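Local structure of endo alpha-1,4 polygalactosaminidase (Neosartorya fumigata, 6OJ1) at residues P36-W42 with G224-I230; L64-K69 with M136-C142; K234-N240 with N267-W273. The protein hydrolyses alpha-1,4-linked galactosamine polymers from within the chain as an endo-acting glycoside hydrolase, and thereby disrupts microbial biofilms. All coordinates share one frame; numbering follows the deposited sequence.

Contact 1: P36-W42 with G224-I230; sequences PAVGTKW and GKPVFHI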
loop_
_atom_site.group_PDB
_atom_site.type_symbol
_atom_site.label_atom_id
_atom_site.label_comp_id
_atom_site.label_asym_id
_atom_site.label_seq_id
_atom_site.Cartn_x
_atom_site.Cartn_y
_atom_site.Cartn_z
ATOM N N PRO A 36 0.463 -13.014 -6.697
ATOM C CA PRO A 36 -0.889 -12.905 -7.269
ATOM C C PRO A 36 -0.849 -12.605 -8.762
ATOM O O PRO A 36 0.098 -12.007 -9.278
ATOM C CB PRO A 36 -1.517 -11.754 -6.479
ATOM C CG PRO A 36 -0.317 -10.922 -6.014
ATOM C CD PRO A 36 0.740 -11.960 -5.708
ATOM N N ALA A 37 -1.894 -13.040 -9.467
ATOM C CA ALA A 37 -1.913 -12.895 -10.913
ATOM C C ALA A 37 -2.304 -11.475 -11.305
ATOM O O ALA A 37 -3.003 -10.777 -10.569
ATOM C CB ALA A 37 -2.880 -13.896 -11.542
ATOM N N VAL A 38 -1.819 -11.047 -12.475
ATOM C CA VAL A 38 -2.303 -9.815 -13.080
ATOM C C VAL A 38 -3.821 -9.871 -13.179
ATOM O O VAL A 38 -4.397 -10.902 -13.540
ATOM C CB VAL A 38 -1.667 -9.615 -14.468
ATOM C CG1 VAL A 38 -2.332 -8.451 -15.197
ATOM C CG2 VAL A 38 -0.162 -9.379 -14.342
ATOM N N GLY A 39 -4.474 -8.765 -12.843
ATOM C CA GLY A 39 -5.918 -8.680 -12.952
ATOM C C GLY A 39 -6.703 -9.195 -11.762
ATOM O O GLY A 39 -7.943 -9.151 -11.793
ATOM N N THR A 40 -6.037 -9.669 -10.712
ATOM C CA THR A 40 -6.766 -10.210 -9.571
ATOM C C THR A 40 -7.614 -9.121 -8.928
ATOM O O THR A 40 -7.123 -8.028 -8.632
ATOM C CB THR A 40 -5.805 -10.810 -8.542
ATOM O OG1 THR A 40 -5.097 -11.913 -9.130
ATOM C CG2 THR A 40 -6.584 -11.307 -7.337
ATOM N N LYS A 41 -8.896 -9.424 -8.724
ATOM C CA LYS A 41 -9.807 -8.469 -8.104
ATOM C C LYS A 41 -9.476 -8.296 -6.627
ATOM O O LYS A 41 -9.192 -9.267 -5.918
ATOM C CB LYS A 41 -11.249 -8.951 -8.258
ATOM C CG LYS A 41 -12.300 -7.968 -7.780
ATOM C CD LYS A 41 -13.699 -8.540 -8.068
ATOM C CE LYS A 41 -14.804 -7.676 -7.493
ATOM N NZ LYS A 41 -16.145 -8.287 -7.777
ATOM N N TRP A 42 -9.529 -7.051 -6.155
ATOM C CA TRP A 42 -9.176 -6.769 -4.773
ATOM C C TRP A 42 -10.175 -5.799 -4.161
ATOM O O TRP A 42 -11.021 -5.205 -4.839
ATOM C CB TRP A 42 -7.744 -6.221 -4.642
ATOM C CG TRP A 42 -7.524 -4.786 -5.086
ATOM C CD1 TRP A 42 -7.911 -4.217 -6.267
ATOM C CD2 TRP A 42 -6.803 -3.769 -4.367
ATOM N NE1 TRP A 42 -7.501 -2.898 -6.314
ATOM C CE2 TRP A 42 -6.825 -2.598 -5.162
ATOM C CE3 TRP A 42 -6.148 -3.735 -3.126
ATOM C CZ2 TRP A 42 -6.223 -1.402 -4.759
ATOM C CZ3 TRP A 42 -5.539 -2.543 -2.718
ATOM C CH2 TRP A 42 -5.578 -1.393 -3.540
ATOM N N GLY A 224 4.256 -9.503 -15.411
ATOM C CA GLY A 224 3.465 -10.499 -14.717
ATOM C C GLY A 224 3.031 -10.138 -13.316
ATOM O O GLY A 224 2.669 -11.030 -12.543
ATOM N N LYS A 225 3.042 -8.853 -12.959
ATOM C CA LYS A 225 2.679 -8.481 -11.611
ATOM C C LYS A 225 1.516 -7.493 -11.637
ATOM O O LYS A 225 1.457 -6.628 -12.515
ATOM C CB LYS A 225 3.890 -7.882 -10.876
ATOM C CG LYS A 225 5.003 -8.928 -10.640
ATOM C CD LYS A 225 6.342 -8.296 -10.270
ATOM C CE LYS A 225 7.400 -9.372 -10.063
ATOM N NZ LYS A 225 8.698 -8.767 -9.601
ATOM N N PRO A 226 0.560 -7.622 -10.722
ATOM C CA PRO A 226 -0.636 -6.779 -10.791
ATOM C C PRO A 226 -0.353 -5.358 -10.325
ATOM O O PRO A 226 0.625 -5.085 -9.621
ATOM C CB PRO A 226 -1.628 -7.487 -9.853
ATOM C CG PRO A 226 -0.788 -8.315 -8.935
ATOM C CD PRO A 226 0.445 -8.695 -9.715
ATOM N N VAL A 227 -1.204 -4.439 -10.778
ATOM C CA VAL A 227 -1.287 -3.098 -10.210
ATOM C C VAL A 227 -2.621 -3.025 -9.485
ATOM O O VAL A 227 -3.686 -3.100 -10.115
ATOM C CB VAL A 227 -1.197 -1.985 -11.259
ATOM C CG1 VAL A 227 -1.376 -0.631 -10.556
ATOM C CG2 VAL A 227 0.122 -2.054 -12.017
ATOM N N PHE A 228 -2.559 -2.880 -8.174
ATOM C CA PHE A 228 -3.753 -2.673 -7.363
ATOM C C PHE A 228 -4.031 -1.177 -7.378
ATOM O O PHE A 228 -3.339 -0.390 -6.725
ATOM C CB PHE A 228 -3.537 -3.268 -5.977
ATOM C CG PHE A 228 -3.342 -4.754 -6.025
ATOM C CD1 PHE A 228 -4.326 -5.565 -6.586
ATOM C CD2 PHE A 228 -2.178 -5.347 -5.549
ATOM C CE1 PHE A 228 -4.163 -6.951 -6.667
ATOM C CE2 PHE A 228 -2.006 -6.730 -5.618
ATOM C CZ PHE A 228 -2.998 -7.532 -6.182
ATOM N N HIS A 229 -5.033 -0.786 -8.165
ATOM C CA HIS A 229 -5.177 0.578 -8.655
ATOM C C HIS A 229 -6.400 1.231 -8.028
ATOM O O HIS A 229 -7.510 0.702 -8.133
ATOM C CB HIS A 229 -5.273 0.561 -10.184
ATOM C CG HIS A 229 -5.699 1.861 -10.787
ATOM N ND1 HIS A 229 -6.732 1.947 -11.695
ATOM C CD2 HIS A 229 -5.233 3.123 -10.621
ATOM C CE1 HIS A 229 -6.891 3.207 -12.060
ATOM N NE2 HIS A 229 -5.998 3.942 -11.419
ATOM N N ILE A 230 -6.201 2.391 -7.395
ATOM C CA ILE A 230 -7.273 3.135 -6.730
ATOM C C ILE A 230 -7.497 4.453 -7.454
ATOM O O ILE A 230 -6.536 5.156 -7.781
ATOM C CB ILE A 230 -6.937 3.419 -5.251
ATOM C CG1 ILE A 230 -6.446 2.175 -4.525
ATOM C CG2 ILE A 230 -8.147 4.010 -4.532
ATOM C CD1 ILE A 230 -5.883 2.501 -3.134
HETATM O O HOH W 1 -3.540 -6.136 -12.089
#
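Val38 and Pro226 mark where the two backbones run closest, their CA atoms 4.2 Å apart, and from there the chains diverge toward Trp42 and Phe228. Residues 36-42 form the loop that leads into strand 42-45, with a type II turn from Ala37 to Thr40, while 224-230 enters strand 227-231 of the (beta/alpha)-barrel. No direct hydrogen bond joins the segments; one water accepts from both Gly39 N and Val227 N. At the outer end, Val38 CG2 presses on the backbone of Gly224 and Lys225, lying 3.4 Å from Gly224 C. The side chains of Pro36 and Pro226 cross at about a right angle, CG to CG 3.9 Å. Deeper in, Phe228 CB sits over the centre of the Trp42 six-membered ring, 3.4 Å from its centroid, a CH-pi contact. With CG of Trp42 placed between its backbone N and carbonyl carbon (chi1 74°), the indole lies across the strand, and its CZ2 edge meets Ile230 CG1 at 3.6 Å. The five-membered ring of Trp42 and the Phe228 ring meet obliquely, planes at 44°. Thr40 O lies at the Phe228 ring edge, in its plane, 3.7 Å from CE1, and also accepts from Ser262 OG. Trp202 meets the Phe228 ring edge-to-face. Apart from one water bridge, the contact is van der Waals and ring packing, partly against backbone carbonyls, at the N-terminal end of the barrel strands.

Contact 2: L64-K69 with M136-C142; sequences LFINDK and MARDKGC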
loop_
_atom_site.group_PDB
_atom_site.type_symbol
_atom_site.label_atom_id
_atom_site.label_comp_id
_atom_site.label_asym_id
_atom_site.label_seq_id
_atom_site.Cartn_x
_atom_site.Cartn_y
_atom_site.Cartn_z
ATOM N N LEU A 64 -2.993 -3.200 9.275
ATOM C CA LEU A 64 -2.250 -4.159 10.088
ATOM C C LEU A 64 -2.643 -4.104 11.561
ATOM O O LEU A 64 -2.748 -5.144 12.223
ATOM C CB LEU A 64 -0.744 -3.880 9.944
ATOM C CG LEU A 64 0.165 -4.632 10.919
ATOM C CD1 LEU A 64 0.066 -6.127 10.700
ATOM C CD2 LEU A 64 1.594 -4.128 10.726
ATOM N N PHE A 65 -2.803 -2.903 12.109
ATOM C CA PHE A 65 -2.927 -2.778 13.557
ATOM C C PHE A 65 -4.337 -3.071 14.036
ATOM O O PHE A 65 -4.514 -3.760 15.045
ATOM C CB PHE A 65 -2.537 -1.372 14.008
ATOM C CG PHE A 65 -1.054 -1.134 14.069
ATOM C CD1 PHE A 65 -0.319 -1.525 15.186
ATOM C CD2 PHE A 65 -0.406 -0.480 13.040
ATOM C CE1 PHE A 65 1.045 -1.285 15.263
ATOM C CE2 PHE A 65 0.973 -0.232 13.106
ATOM C CZ PHE A 65 1.697 -0.642 14.219
ATOM N N ILE A 66 -5.350 -2.558 13.335
ATOM C CA ILE A 66 -6.695 -2.561 13.909
ATOM C C ILE A 66 -7.484 -3.810 13.563
ATOM O O ILE A 66 -8.615 -3.965 14.046
ATOM C CB ILE A 66 -7.453 -1.285 13.495
ATOM C CG1 ILE A 66 -7.732 -1.269 12.000
ATOM C CG2 ILE A 66 -6.645 -0.058 13.886
ATOM C CD1 ILE A 66 -8.284 0.067 11.521
ATOM N N ASN A 67 -6.919 -4.723 12.779
ATOM C CA ASN A 67 -7.567 -5.990 12.465
ATOM C C ASN A 67 -6.911 -7.138 13.218
ATOM O O ASN A 67 -5.685 -7.218 13.289
ATOM C CB ASN A 67 -7.501 -6.247 10.972
ATOM C CG ASN A 67 -8.446 -5.361 10.226
ATOM O OD1 ASN A 67 -9.658 -5.584 10.268
ATOM N ND2 ASN A 67 -7.917 -4.336 9.569
ATOM N N ASP A 68 -7.722 -8.032 13.769
ATOM C CA ASP A 68 -7.163 -9.104 14.575
ATOM C C ASP A 68 -6.926 -10.371 13.750
ATOM O O ASP A 68 -7.353 -10.504 12.596
ATOM C CB ASP A 68 -8.046 -9.388 15.799
ATOM C CG ASP A 68 -9.460 -9.841 15.443
ATOM O OD1 ASP A 68 -9.782 -10.027 14.250
ATOM O OD2 ASP A 68 -10.261 -10.012 16.389
ATOM N N LYS A 69 -6.193 -11.296 14.372
ATOM C CA LYS A 69 -5.844 -12.565 13.743
ATOM C C LYS A 69 -7.078 -13.290 13.228
ATOM O O LYS A 69 -7.045 -13.913 12.161
ATOM C CB LYS A 69 -5.102 -13.441 14.756
ATOM C CG LYS A 69 -3.931 -14.221 14.218
ATOM C CD LYS A 69 -3.450 -15.225 15.264
ATOM C CE LYS A 69 -3.388 -14.599 16.653
ATOM N NZ LYS A 69 -2.385 -13.499 16.745
ATOM N N MET A 136 4.752 -8.437 13.513
ATOM C CA MET A 136 3.325 -8.464 13.820
ATOM C C MET A 136 2.507 -8.959 12.631
ATOM O O MET A 136 1.602 -9.789 12.789
ATOM C CB MET A 136 2.835 -7.082 14.254
ATOM C CG MET A 136 1.287 -7.070 14.364
ATOM S SD MET A 136 0.639 -5.444 14.804
ATOM C CE MET A 136 1.075 -5.439 16.525
ATOM N N ALA A 137 2.806 -8.455 11.427
ATOM C CA ALA A 137 2.096 -8.919 10.236
ATOM C C ALA A 137 2.239 -10.422 10.059
ATOM O O ALA A 137 1.250 -11.127 9.815
ATOM C CB ALA A 137 2.599 -8.187 8.988
ATOM N N ARG A 138 3.471 -10.930 10.161
ATOM C CA ARG A 138 3.686 -12.371 10.077
ATOM C C ARG A 138 2.889 -13.112 11.147
ATOM O O ARG A 138 2.195 -14.094 10.858
ATOM C CB ARG A 138 5.178 -12.689 10.224
ATOM C CG ARG A 138 5.468 -14.188 10.298
ATOM C CD ARG A 138 6.791 -14.449 11.064
ATOM N NE ARG A 138 6.769 -13.851 12.404
ATOM C CZ ARG A 138 7.838 -13.379 13.046
ATOM N NH1 ARG A 138 9.069 -13.422 12.496
ATOM N NH2 ARG A 138 7.678 -12.865 14.261
ATOM N N ASP A 139 2.981 -12.647 12.396
ATOM C CA ASP A 139 2.311 -13.320 13.504
ATOM C C ASP A 139 0.802 -13.323 13.333
ATOM O O ASP A 139 0.132 -14.264 13.777
ATOM C CB ASP A 139 2.674 -12.657 14.839
ATOM C CG ASP A 139 4.130 -12.840 15.221
ATOM O OD1 ASP A 139 4.810 -13.711 14.633
ATOM O OD2 ASP A 139 4.604 -12.091 16.105
ATOM N N LYS A 140 0.246 -12.287 12.695
ATOM C CA LYS A 140 -1.198 -12.232 12.473
ATOM C C LYS A 140 -1.636 -13.046 11.267
ATOM O O LYS A 140 -2.840 -13.193 11.039
ATOM C CB LYS A 140 -1.649 -10.776 12.302
ATOM C CG LYS A 140 -1.630 -9.971 13.594
ATOM C CD LYS A 140 -2.346 -8.633 13.390
ATOM C CE LYS A 140 -2.412 -7.857 14.685
ATOM N NZ LYS A 140 -3.251 -6.623 14.579
ATOM N N GLY A 141 -0.692 -13.572 10.490
ATOM C CA GLY A 141 -1.026 -14.416 9.366
ATOM C C GLY A 141 -1.165 -13.695 8.047
ATOM O O GLY A 141 -1.658 -14.302 7.088
ATOM N N CYS A 142 -0.739 -12.425 7.969
ATOM C CA CYS A 142 -0.800 -11.663 6.726
ATOM C C CYS A 142 -0.099 -12.411 5.601
ATOM O O CYS A 142 0.994 -12.949 5.785
ATOM C CB CYS A 142 -0.145 -10.293 6.902
ATOM S SG CYS A 142 -0.872 -9.282 8.213
HETATM O O HOH W 2 -4.594 -15.143 11.154
#
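Lys140 NZ makes the direct hydrogen bonds of the contact, donating to Leu64 O and to Asn67 O, each at 2.8 Å. It lies in the carbonyl plane of Leu64 but is tilted 29° from that of Asn67. The lysine chain is fully extended beyond CG, which carries the ammonium from the last turn of helix 124-140 into the loop that follows strand 59-63. A water adds a second polar link, donating to both Lys69 O and Lys140 O. Apolar contacts centre on Leu64. Its CG stands anti to the backbone N (chi1 170°), and CD1 packs closely on the helix backbone, 3.5 Å from Ala137 CA; the same methyl reaches Ala137 CB and lies 4.1 Å from Cys142 SG, which is disulfide-bonded to Cys84. A Met-aromatic contact completes the set: Met136 SD approaches the Phe65 ring obliquely, 4.6 Å from its centroid. Just beyond the lysine, Gly141 ends the helix in a Schellman motif, and Asp68 is the N-cap of helix 69-77. One ammonium therefore ties together carbonyls three residues apart, consistent with a fixed loop shape between strand and helix, and its positive charge is probably balanced in part by their dipoles, no carboxylate of the two segments being bonded to it.

Contact 3: K234-N240 with N267-W273; sequences KGDKTNN and NMNLNNW. With MAN (alpha-D-mannopyranose), chain B.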
loop_
_atom_site.group_PDB
_atom_site.type_symbol
_atom_site.label_atom_id
_atom_site.label_comp_id
_atom_site.label_asym_id
_atom_site.label_seq_id
_atom_site.Cartn_x
_atom_site.Cartn_y
_atom_site.Cartn_z
ATOM N N LYS A 234 -14.818 11.028 -6.307
ATOM C CA LYS A 234 -15.597 12.001 -5.544
ATOM C C LYS A 234 -14.739 13.120 -4.969
ATOM O O LYS A 234 -15.283 14.073 -4.404
ATOM C CB LYS A 234 -16.359 11.315 -4.398
ATOM C CG LYS A 234 -17.297 10.185 -4.832
ATOM C CD LYS A 234 -17.937 9.463 -3.628
ATOM C CE LYS A 234 -18.438 8.077 -4.018
ATOM N NZ LYS A 234 -18.899 7.272 -2.817
ATOM N N GLY A 235 -13.421 13.031 -5.091
ATOM C CA GLY A 235 -12.567 14.087 -4.593
ATOM C C GLY A 235 -12.104 13.826 -3.177
ATOM O O GLY A 235 -12.352 12.774 -2.584
ATOM N N ASP A 236 -11.426 14.824 -2.620
ATOM C CA ASP A 236 -10.719 14.634 -1.360
ATOM C C ASP A 236 -11.521 15.060 -0.136
ATOM O O ASP A 236 -10.992 14.997 0.977
ATOM C CB ASP A 236 -9.381 15.381 -1.403
ATOM C CG ASP A 236 -9.557 16.870 -1.572
ATOM O OD1 ASP A 236 -10.640 17.294 -2.038
ATOM O OD2 ASP A 236 -8.615 17.618 -1.221
ATOM N N LYS A 237 -12.785 15.459 -0.297
ATOM C CA LYS A 237 -13.579 15.921 0.830
ATOM C C LYS A 237 -14.953 15.266 0.935
ATOM O O LYS A 237 -15.706 15.600 1.856
ATOM C CB LYS A 237 -13.756 17.447 0.771
ATOM N N THR A 238 -15.301 14.353 0.031
ATOM C CA THR A 238 -16.610 13.710 0.011
ATOM C C THR A 238 -16.415 12.208 0.157
ATOM O O THR A 238 -15.724 11.589 -0.658
ATOM C CB THR A 238 -17.359 14.026 -1.287
ATOM O OG1 THR A 238 -17.582 15.437 -1.375
ATOM C CG2 THR A 238 -18.701 13.294 -1.336
ATOM N N ASN A 239 -17.024 11.629 1.191
ATOM C CA ASN A 239 -17.033 10.187 1.403
ATOM C C ASN A 239 -18.466 9.772 1.667
ATOM O O ASN A 239 -19.096 10.288 2.598
ATOM C CB ASN A 239 -16.145 9.789 2.588
ATOM C CG ASN A 239 -14.734 10.312 2.457
ATOM O OD1 ASN A 239 -13.954 9.799 1.670
ATOM N ND2 ASN A 239 -14.395 11.330 3.240
ATOM N N ASN A 240 -18.988 8.855 0.855
ATOM C CA ASN A 240 -20.347 8.367 1.064
ATOM C C ASN A 240 -20.514 7.046 0.318
ATOM O O ASN A 240 -19.608 6.578 -0.373
ATOM C CB ASN A 240 -21.390 9.410 0.641
ATOM C CG ASN A 240 -21.283 9.800 -0.822
ATOM O OD1 ASN A 240 -21.121 8.955 -1.698
ATOM N ND2 ASN A 240 -21.380 11.094 -1.089
ATOM N N ASN A 267 -13.914 5.781 -1.875
ATOM C CA ASN A 267 -13.845 7.041 -1.148
ATOM C C ASN A 267 -12.408 7.326 -0.720
ATOM O O ASN A 267 -11.626 6.407 -0.472
ATOM C CB ASN A 267 -14.716 6.999 0.105
ATOM C CG ASN A 267 -16.177 6.899 -0.204
ATOM O OD1 ASN A 267 -16.695 7.613 -1.062
ATOM N ND2 ASN A 267 -16.871 6.017 0.514
ATOM N N MET A 268 -12.075 8.623 -0.595
ATOM C CA MET A 268 -10.734 9.001 -0.147
ATOM C C MET A 268 -10.437 8.489 1.262
ATOM O O MET A 268 -9.269 8.275 1.614
ATOM C CB MET A 268 -10.570 10.529 -0.210
ATOM C CG MET A 268 -9.202 11.046 0.215
ATOM S SD MET A 268 -7.917 10.856 -1.046
ATOM C CE MET A 268 -8.472 12.016 -2.284
ATOM N N ASN A 269 -11.472 8.243 2.075
ATOM C CA ASN A 269 -11.221 7.729 3.416
ATOM C C ASN A 269 -10.977 6.223 3.434
ATOM O O ASN A 269 -10.660 5.679 4.496
ATOM C CB ASN A 269 -12.371 8.112 4.379
ATOM C CG ASN A 269 -13.695 7.406 4.081
ATOM O OD1 ASN A 269 -13.780 6.544 3.205
ATOM N ND2 ASN A 269 -14.750 7.766 4.845
ATOM N N LEU A 270 -11.107 5.550 2.286
ATOM C CA LEU A 270 -10.861 4.111 2.161
ATOM C C LEU A 270 -11.681 3.301 3.173
ATOM O O LEU A 270 -11.198 2.340 3.780
ATOM C CB LEU A 270 -9.362 3.806 2.263
ATOM C CG LEU A 270 -8.560 4.332 1.061
ATOM C CD1 LEU A 270 -7.032 4.123 1.330
ATOM C CD2 LEU A 270 -9.002 3.658 -0.239
ATOM N N ASN A 271 -12.953 3.673 3.335
ATOM C CA ASN A 271 -13.882 2.848 4.102
ATOM C C ASN A 271 -14.388 1.689 3.231
ATOM O O ASN A 271 -13.779 1.387 2.201
ATOM C CB ASN A 271 -15.018 3.717 4.673
ATOM C CG ASN A 271 -15.904 4.356 3.589
ATOM O OD1 ASN A 271 -15.741 4.103 2.395
ATOM N ND2 ASN A 271 -16.873 5.167 4.024
ATOM N N ASN A 272 -15.484 1.016 3.621
ATOM C CA ASN A 272 -15.901 -0.196 2.907
ATOM C C ASN A 272 -16.298 0.086 1.455
ATOM O O ASN A 272 -16.064 -0.751 0.569
ATOM C CB ASN A 272 -17.094 -0.870 3.613
ATOM C CG ASN A 272 -16.683 -1.755 4.808
ATOM O OD1 ASN A 272 -15.672 -2.452 4.773
ATOM N ND2 ASN A 272 -17.515 -1.751 5.855
ATOM N N TRP A 273 -16.952 1.218 1.193
ATOM C CA TRP A 273 -17.619 1.411 -0.096
ATOM C C TRP A 273 -16.653 1.208 -1.255
ATOM O O TRP A 273 -15.521 1.689 -1.222
ATOM C CB TRP A 273 -18.222 2.811 -0.192
ATOM C CG TRP A 273 -18.847 3.066 -1.530
ATOM C CD1 TRP A 273 -20.099 2.697 -1.933
ATOM C CD2 TRP A 273 -18.242 3.725 -2.647
ATOM N NE1 TRP A 273 -20.319 3.108 -3.227
ATOM C CE2 TRP A 273 -19.188 3.729 -3.690
ATOM C CE3 TRP A 273 -16.984 4.302 -2.868
ATOM C CZ2 TRP A 273 -18.930 4.303 -4.927
ATOM C CZ3 TRP A 273 -16.728 4.875 -4.100
ATOM C CH2 TRP A 273 -17.689 4.863 -5.117
HETATM C C1 MAN B . -17.375 9.655 8.901
HETATM C C2 MAN B . -16.011 9.239 8.279
HETATM C C3 MAN B . -15.450 10.364 7.398
HETATM C C4 MAN B . -16.518 10.865 6.389
HETATM C C5 MAN B . -17.804 11.271 7.152
HETATM C C6 MAN B . -18.939 11.710 6.246
HETATM O O2 MAN B . -16.156 8.110 7.419
HETATM O O3 MAN B . -14.246 9.957 6.731
HETATM O O4 MAN B . -16.028 11.980 5.644
HETATM O O5 MAN B . -18.280 10.141 7.926
HETATM O O6 MAN B . -20.025 12.123 7.076
HETATM O O HOH W 3 -13.677 10.608 -2.039
#
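Asn239 and Asn269 stack their side-chain amides, planes 6° apart and the side chains running past each other in opposite directions, where two loops following neighbouring strands of the TIM barrel meet. Each amide nitrogen donates to the same mannose of a glycan attached to the protein: Asn239 ND2 to O4 at 3.0 Å, and Asn269 ND2 to O3 at 2.9 Å, nearly straight (172°). Asn239 OD1 accepts from Asn269 N, which approaches from above the plane of the Asn239 side-chain carbonyl. In the next shell Asn267 pairs with the backbone of Asn240, its OD1 accepting from Asn240 N and its ND2 donating to Asn240 O at 2.9 Å. Lys234 NZ reaches Asn267 OD1 from the face opposite Asn240 N, at 2.8 Å, and also donates to Asn240 OD1 and Leu242 O. The ammonium rests over the six-membered ring of Trp273 in a cation-pi contact. Further out, Asn269 OD1 accepts from Asn271 N in an Asx turn, holding the amide whose ND2 reaches the sugar, and Asn271 OD1 accepts from Asn267 ND2. Met268, bent at chi2 and chi3, lays CE against Asp236 CA and CB. A water donates to Gly235 O and Thr238 O and accepts from Met268 N at 2.9 Å.

How the contacts relate
The three contacts sit around one (beta/alpha)-barrel, with centres 21 to 25 Å apart and no direct touch between contact 2 and either of the others. Contact 2 is nested in the long loop of chain closed by contact 1, and contact 3 follows both. Contact 1 brings the approach to strand 42-45 against strand 227-231; contact 2 fastens the turn after strand 59-63 to the end of helix 124-140; contact 3 joins the loops after strands 227-231 and 261-266. Contacts 1 and 3 adjoin in sequence: strand 227-231 leads from contact 1 into the loop of contact 3, where a mannose is bound. Together they link early and late parts of the barrel and its outer helices.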